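Long-range contacts in uncharacterized protein (PDB 3M33), which is of unknown function but has a class I methyltransferase-like fold and may transfer methyl groups: residues 135-140 against 211-217; 122-128 against 153-159. All blocks are in the same frame, centred on the assembly; numbering follows the deposited sequence.

Interaction 1: 135-140 against 211-217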
loop_
_atom_site.group_PDB
_atom_site.type_symbol
_atom_site.label_atom_id
_atom_site.label_comp_id
_atom_site.label_asym_id
_atom_site.label_seq_id
_atom_site.Cartn_x
_atom_site.Cartn_y
_atom_site.Cartn_z
ATOM N N ASP A 135 11.372 -19.239 4.520
ATOM C CA ASP A 135 12.261 -18.179 4.045
ATOM C C ASP A 135 11.565 -17.135 3.175
ATOM O O ASP A 135 12.227 -16.383 2.470
ATOM C CB ASP A 135 13.443 -18.772 3.283
ATOM C CG ASP A 135 14.172 -19.826 4.087
ATOM O OD1 ASP A 135 14.055 -19.807 5.337
ATOM O OD2 ASP A 135 14.847 -20.678 3.469
ATOM N N ALA A 136 10.238 -17.092 3.216
ATOM C CA ALA A 136 9.491 -16.030 2.543
ATOM C C ALA A 136 9.732 -14.709 3.265
ATOM O O ALA A 136 10.080 -14.710 4.454
ATOM C CB ALA A 136 8.007 -16.361 2.545
ATOM N N HIS A 137 9.555 -13.596 2.549
ATOM C CA HIS A 137 9.553 -12.262 3.153
ATOM C C HIS A 137 8.139 -11.679 3.140
ATOM O O HIS A 137 7.332 -11.989 2.255
ATOM C CB HIS A 137 10.450 -11.297 2.365
ATOM C CG HIS A 137 11.917 -11.500 2.577
ATOM N ND1 HIS A 137 12.673 -12.332 1.784
ATOM C CD2 HIS A 137 12.775 -10.956 3.472
ATOM C CE1 HIS A 137 13.931 -12.308 2.191
ATOM N NE2 HIS A 137 14.020 -11.478 3.212
ATOM N N PHE A 138 7.851 -10.801 4.088
ATOM C CA PHE A 138 6.630 -10.001 4.032
ATOM C C PHE A 138 7.085 -8.555 3.906
ATOM O O PHE A 138 7.903 -8.100 4.697
ATOM C CB PHE A 138 5.828 -10.167 5.334
ATOM C CG PHE A 138 4.717 -9.159 5.494
ATOM C CD1 PHE A 138 3.533 -9.284 4.775
ATOM C CD2 PHE A 138 4.851 -8.088 6.364
ATOM C CE1 PHE A 138 2.503 -8.341 4.909
ATOM C CE2 PHE A 138 3.831 -7.145 6.509
ATOM C CZ PHE A 138 2.652 -7.274 5.775
ATOM N N LEU A 139 6.565 -7.830 2.925
ATOM C CA LEU A 139 6.989 -6.465 2.700
ATOM C C LEU A 139 5.782 -5.520 2.737
ATOM O O LEU A 139 4.792 -5.734 2.027
ATOM C CB LEU A 139 7.726 -6.347 1.357
ATOM C CG LEU A 139 8.102 -4.931 0.914
ATOM C CD1 LEU A 139 9.091 -4.331 1.903
ATOM C CD2 LEU A 139 8.672 -4.938 -0.491
ATOM N N TYR A 140 5.875 -4.465 3.543
ATOM C CA TYR A 140 4.752 -3.539 3.745
ATOM C C TYR A 140 5.202 -2.080 3.829
ATOM O O TYR A 140 6.267 -1.777 4.370
ATOM C CB TYR A 140 4.011 -3.916 5.034
ATOM C CG TYR A 140 2.956 -2.915 5.500
ATOM C CD1 TYR A 140 1.660 -2.957 4.994
ATOM C CD2 TYR A 140 3.247 -1.958 6.469
ATOM C CE1 TYR A 140 0.683 -2.060 5.421
ATOM C CE2 TYR A 140 2.274 -1.058 6.913
ATOM C CZ TYR A 140 0.993 -1.117 6.374
ATOM O OH TYR A 140 0.015 -0.233 6.779
ATOM N N HIS A 211 5.708 4.133 7.025
ATOM C CA HIS A 211 6.332 3.133 7.883
ATOM C C HIS A 211 6.622 1.900 7.036
ATOM O O HIS A 211 5.701 1.185 6.663
ATOM C CB HIS A 211 5.352 2.752 8.999
ATOM C CG HIS A 211 5.900 1.783 9.999
ATOM N ND1 HIS A 211 5.098 1.144 10.926
ATOM C CD2 HIS A 211 7.163 1.360 10.243
ATOM C CE1 HIS A 211 5.844 0.366 11.688
ATOM N NE2 HIS A 211 7.098 0.469 11.290
ATOM N N LEU A 212 7.892 1.643 6.736
ATOM C CA LEU A 212 8.259 0.481 5.924
ATOM C C LEU A 212 8.685 -0.669 6.803
ATOM O O LEU A 212 9.449 -0.473 7.748
ATOM C CB LEU A 212 9.424 0.807 4.988
ATOM C CG LEU A 212 9.260 1.670 3.749
ATOM C CD1 LEU A 212 8.809 3.074 4.110
ATOM C CD2 LEU A 212 10.585 1.717 2.991
ATOM N N VAL A 213 8.225 -1.875 6.475
ATOM C CA VAL A 213 8.559 -3.050 7.260
ATOM C C VAL A 213 8.867 -4.215 6.330
ATOM O O VAL A 213 8.064 -4.559 5.466
ATOM C CB VAL A 213 7.393 -3.450 8.225
ATOM C CG1 VAL A 213 7.686 -4.756 8.930
ATOM C CG2 VAL A 213 7.139 -2.360 9.248
ATOM N N LEU A 214 10.042 -4.805 6.496
ATOM C CA LEU A 214 10.365 -6.058 5.831
ATOM C C LEU A 214 10.562 -7.084 6.936
ATOM O O LEU A 214 11.313 -6.850 7.887
ATOM C CB LEU A 214 11.658 -5.900 5.019
ATOM C CG LEU A 214 12.186 -7.142 4.293
ATOM C CD1 LEU A 214 11.176 -7.566 3.242
ATOM C CD2 LEU A 214 13.527 -6.856 3.635
ATOM N N ALA A 215 9.870 -8.209 6.831
ATOM C CA ALA A 215 9.919 -9.227 7.873
ATOM C C ALA A 215 10.122 -10.607 7.260
ATOM O O ALA A 215 9.887 -10.812 6.066
ATOM C CB ALA A 215 8.631 -9.198 8.686
ATOM N N ARG A 216 10.554 -11.555 8.080
ATOM C CA ARG A 216 10.689 -12.923 7.628
ATOM C C ARG A 216 10.749 -13.824 8.858
ATOM O O ARG A 216 11.067 -13.366 9.961
ATOM C CB ARG A 216 11.930 -13.056 6.746
ATOM C CG ARG A 216 12.883 -14.161 7.135
ATOM C CD ARG A 216 14.281 -13.899 6.561
ATOM N NE ARG A 216 14.428 -14.403 5.202
ATOM C CZ ARG A 216 15.545 -14.296 4.490
ATOM N NH1 ARG A 216 16.605 -13.689 5.013
ATOM N NH2 ARG A 216 15.602 -14.790 3.257
ATOM N N GLN A 217 10.406 -15.096 8.700
ATOM C CA GLN A 217 10.538 -15.991 9.836
ATOM C C GLN A 217 11.912 -16.631 9.817
ATOM O O GLN A 217 12.190 -17.490 8.981
ATOM C CB GLN A 217 9.456 -17.058 9.857
ATOM C CG GLN A 217 9.464 -17.838 11.156
ATOM C CD GLN A 217 8.267 -18.739 11.300
ATOM O OE1 GLN A 217 7.994 -19.577 10.435
ATOM N NE2 GLN A 217 7.539 -18.575 12.398
HETATM O O HOH W 1 10.071 -16.585 6.335
#
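Residues 136-140 and 211-216 pair as antiparallel neighbours in the central sheet, their segment axes 4.6 Å apart at an angle of 164°, an example of how a reversed strand, 204-216, is inserted between strands 136-142 and 160-173 of a mixed sheet. Strand 136-142 adjoins the parallel strand 112-118 on its other edge. Two hydrogen-bonded pairs carry the ladder. Phe138 N donates to Ala215 O over 2.8 Å, and Ala215 N returns a bond to Phe138 O; Tyr140 and Val213 repeat the exchange, with Tyr140 N 2.9 Å from Val213 O. Where the chains diverge beyond the ladder, a water takes over, donating a hydrogen bond to Ala136 O at 2.7 Å and accepting one from Gln217 N.

Alternating side chains sort themselves onto two faces. Phe138, Tyr140, Val213 and Ala215 look toward helix 149-156 and the loops beside it. On the other face, Leu139 CD1 meets Leu214 CD1 at 4.1 Å, and Leu139 continues onto Phe38 and Leu42 of helix 36-45. The branch Leu214 CD1 also touches His137 CD2 at 3.8 Å. Farther along, Arg216 bends at chi3 (-86°), which lays its guanidinium across the imidazole of His137, the planes 34° apart and CE1 over one guanidinium face, 3.2 Å from Arg216 NH2. Asp135 O lies at the guanidinium edge. A serine in place of Arg216 would probably leave His137 CE1 and NE2 without the guanidinium they lie against, and the imidazole freer to turn. The chemistry is thus divided by position: apolar contacts fill the middle of the ladder, while at its partly exposed end the cationic guanidinium would probably disfavour protonation of His137.

Interaction 2: 122-128 against 153-159. With SO4 (sulfate ion), chain G.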
loop_
_atom_site.group_PDB
_atom_site.type_symbol
_atom_site.label_atom_id
_atom_site.label_comp_id
_atom_site.label_asym_id
_atom_site.label_seq_id
_atom_site.Cartn_x
_atom_site.Cartn_y
_atom_site.Cartn_z
ATOM N N THR A 122 -3.484 -5.338 6.516
ATOM C CA THR A 122 -2.430 -5.829 7.402
ATOM C C THR A 122 -2.888 -7.101 8.095
ATOM O O THR A 122 -2.096 -7.774 8.755
ATOM C CB THR A 122 -2.010 -4.797 8.479
ATOM O OG1 THR A 122 -3.072 -4.631 9.423
ATOM C CG2 THR A 122 -1.665 -3.456 7.848
ATOM N N SER A 123 -4.165 -7.438 7.940
ATOM C CA SER A 123 -4.674 -8.682 8.522
ATOM C C SER A 123 -4.053 -9.877 7.822
ATOM O O SER A 123 -4.021 -10.966 8.383
ATOM C CB SER A 123 -6.200 -8.770 8.445
ATOM O OG SER A 123 -6.622 -8.930 7.105
ATOM N N VAL A 124 -3.542 -9.671 6.606
ATOM C CA VAL A 124 -2.936 -10.773 5.869
ATOM C C VAL A 124 -1.753 -11.347 6.663
ATOM O O VAL A 124 -1.382 -12.498 6.484
ATOM C CB VAL A 124 -2.471 -10.356 4.465
ATOM C CG1 VAL A 124 -1.379 -9.284 4.546
ATOM C CG2 VAL A 124 -1.948 -11.552 3.721
ATOM N N ILE A 125 -1.178 -10.537 7.550
ATOM C CA ILE A 125 -0.045 -10.968 8.367
ATOM C C ILE A 125 -0.427 -12.208 9.166
ATOM O O ILE A 125 0.357 -13.139 9.307
ATOM C CB ILE A 125 0.424 -9.838 9.318
ATOM C CG1 ILE A 125 1.093 -8.715 8.513
ATOM C CG2 ILE A 125 1.414 -10.371 10.365
ATOM C CD1 ILE A 125 1.367 -7.453 9.319
ATOM N N LEU A 126 -1.657 -12.232 9.659
ATOM C CA LEU A 126 -2.105 -13.326 10.498
ATOM C C LEU A 126 -2.347 -14.602 9.685
ATOM O O LEU A 126 -2.464 -15.679 10.252
ATOM C CB LEU A 126 -3.343 -12.908 11.290
ATOM C CG LEU A 126 -3.062 -11.773 12.274
ATOM C CD1 LEU A 126 -4.349 -11.270 12.948
ATOM C CD2 LEU A 126 -2.044 -12.235 13.313
ATOM N N ARG A 127 -2.385 -14.486 8.358
ATOM C CA ARG A 127 -2.495 -15.673 7.505
ATOM C C ARG A 127 -1.138 -16.148 6.965
ATOM O O ARG A 127 -1.072 -17.112 6.184
ATOM C CB ARG A 127 -3.454 -15.412 6.334
ATOM C CG ARG A 127 -4.750 -14.716 6.723
ATOM C CD ARG A 127 -5.535 -15.563 7.730
ATOM N NE ARG A 127 -5.966 -16.827 7.136
ATOM C CZ ARG A 127 -7.084 -16.966 6.429
ATOM N NH1 ARG A 127 -7.884 -15.919 6.254
ATOM N NH2 ARG A 127 -7.413 -18.147 5.916
ATOM N N LEU A 128 -0.052 -15.489 7.373
ATOM C CA LEU A 128 1.283 -15.858 6.863
ATOM C C LEU A 128 1.645 -17.344 7.045
ATOM O O LEU A 128 2.234 -17.956 6.149
ATOM C CB LEU A 128 2.382 -14.931 7.419
ATOM C CG LEU A 128 2.400 -13.531 6.800
ATOM C CD1 LEU A 128 3.392 -12.605 7.493
ATOM C CD2 LEU A 128 2.699 -13.635 5.325
ATOM N N ARG A 153 1.286 -7.775 14.912
ATOM C CA ARG A 153 0.772 -8.963 14.228
ATOM C C ARG A 153 1.894 -9.891 13.788
ATOM O O ARG A 153 1.752 -11.107 13.847
ATOM C CB ARG A 153 -0.149 -8.587 13.074
ATOM C CG ARG A 153 -1.523 -8.206 13.572
ATOM C CD ARG A 153 -2.314 -7.431 12.557
ATOM N NE ARG A 153 -3.673 -7.243 13.040
ATOM C CZ ARG A 153 -4.652 -6.692 12.333
ATOM N NH1 ARG A 153 -4.415 -6.252 11.103
ATOM N NH2 ARG A 153 -5.869 -6.578 12.862
ATOM N N LEU A 154 3.029 -9.323 13.397
ATOM C CA LEU A 154 4.172 -10.146 13.009
ATOM C C LEU A 154 4.728 -10.892 14.236
ATOM O O LEU A 154 5.109 -12.060 14.134
ATOM C CB LEU A 154 5.258 -9.304 12.318
ATOM C CG LEU A 154 4.982 -8.830 10.880
ATOM C CD1 LEU A 154 5.900 -7.686 10.535
ATOM C CD2 LEU A 154 5.159 -9.956 9.874
ATOM N N ALA A 155 4.790 -10.216 15.385
ATOM C CA ALA A 155 5.173 -10.905 16.629
ATOM C C ALA A 155 4.212 -12.063 16.891
ATOM O O ALA A 155 4.627 -13.172 17.216
ATOM C CB ALA A 155 5.192 -9.940 17.835
ATOM N N ALA A 156 2.922 -11.806 16.722
ATOM C CA ALA A 156 1.919 -12.824 17.014
ATOM C C ALA A 156 2.069 -14.105 16.181
ATOM O O ALA A 156 1.690 -15.181 16.632
ATOM C CB ALA A 156 0.503 -12.244 16.887
ATOM N N VAL A 157 2.614 -14.010 14.970
ATOM C CA VAL A 157 2.823 -15.226 14.182
ATOM C C VAL A 157 4.278 -15.686 14.199
ATOM O O VAL A 157 4.672 -16.536 13.407
ATOM C CB VAL A 157 2.326 -15.099 12.719
ATOM C CG1 VAL A 157 0.802 -15.014 12.670
ATOM C CG2 VAL A 157 2.971 -13.902 12.018
ATOM N N GLY A 158 5.072 -15.127 15.106
ATOM C CA GLY A 158 6.464 -15.530 15.253
ATOM C C GLY A 158 7.375 -15.151 14.092
ATOM O O GLY A 158 8.311 -15.886 13.771
ATOM N N TRP A 159 7.108 -14.007 13.464
ATOM C CA TRP A 159 7.962 -13.496 12.391
ATOM C C TRP A 159 8.920 -12.410 12.892
ATOM O O TRP A 159 8.595 -11.679 13.822
ATOM C CB TRP A 159 7.100 -12.966 11.232
ATOM C CG TRP A 159 6.643 -14.062 10.312
ATOM C CD1 TRP A 159 6.084 -15.259 10.678
ATOM C CD2 TRP A 159 6.725 -14.081 8.880
ATOM N NE1 TRP A 159 5.821 -16.015 9.566
ATOM C CE2 TRP A 159 6.201 -15.316 8.449
ATOM C CE3 TRP A 159 7.196 -13.174 7.920
ATOM C CZ2 TRP A 159 6.127 -15.666 7.102
ATOM C CZ3 TRP A 159 7.131 -13.524 6.588
ATOM C CH2 TRP A 159 6.599 -14.758 6.188
HETATM S S SO4 G . -6.864 -5.337 7.323
HETATM O O1 SO4 G . -5.681 -4.651 7.837
HETATM O O2 SO4 G . -7.660 -4.419 6.516
HETATM O O3 SO4 G . -6.485 -6.465 6.483
HETATM O O4 SO4 G . -7.659 -5.813 8.456
#
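An anion site in the loop between strand 112-118 and helix 128-131 marks one end of this contact, where Thr122 meets Arg153 of helix 149-156. A sulfate, probably from the crystallisation liquor, accepts hydrogen bonds from Thr122 N to O1 (2.7 Å, 167° at the hydrogen) and from Ser123 N to O3 (2.9 Å); Thr122 OG1 adds a bond to O1, and Ser123 OG lies so close to O3 that the details of that bond are doubtful. Arg153, extended from CG to NE, brings NH1 to 2.7 Å from Thr122 OG1, with sulfate O1 in the guanidinium plane but farther off.

Away from the anion the contact turns apolar. Ile125 CG2, anti to the backbone N, presses on Arg153 CB (3.6 Å) and Leu154 CD2 (3.8 Å), while Leu126 CD2 crosses to Val157 CG1. Leu128 CD1 stands over the six-membered ring of Trp159, 3.7 Å from its centroid and 6° off the normal, a CH-pi contact. A Schellman motif ends the helix: Trp159 N bonds Leu154 O (2.9 Å), Gly158 N bonds Ala155 O, and Gly158, with positive phi, is the C-prime residue. Backbone amides holding an anion at the start of a helical turn, in a loop after a parallel strand, are reminiscent of ligand-binding loops in Rossmann-like folds.

Interactions 1 and 2 lie about 10 Å apart, centre to centre, as layers of one structure: the sheet of interaction 1 carries the loop and helix of interaction 2 on its Phe138 face. Phe138 CZ packs on Ile125 CG1 at 3.5 Å, and Ala215 CB meets Leu154 CD1 at 3.6 Å. Near the chain's end, Arg216 CA rests 3.5 Å from Trp159 CE3, and Gln217 NE2 probably bonds Gly158 O at 3.1 Å, tying the last strand to the turn that closes the helix. The segments of the two contacts alternate along the sequence. Tyr140 touches Thr122, so the packing extends from the ladder to the sulfate-binding loop; no bound cofactor confirms that loop as part of an active site.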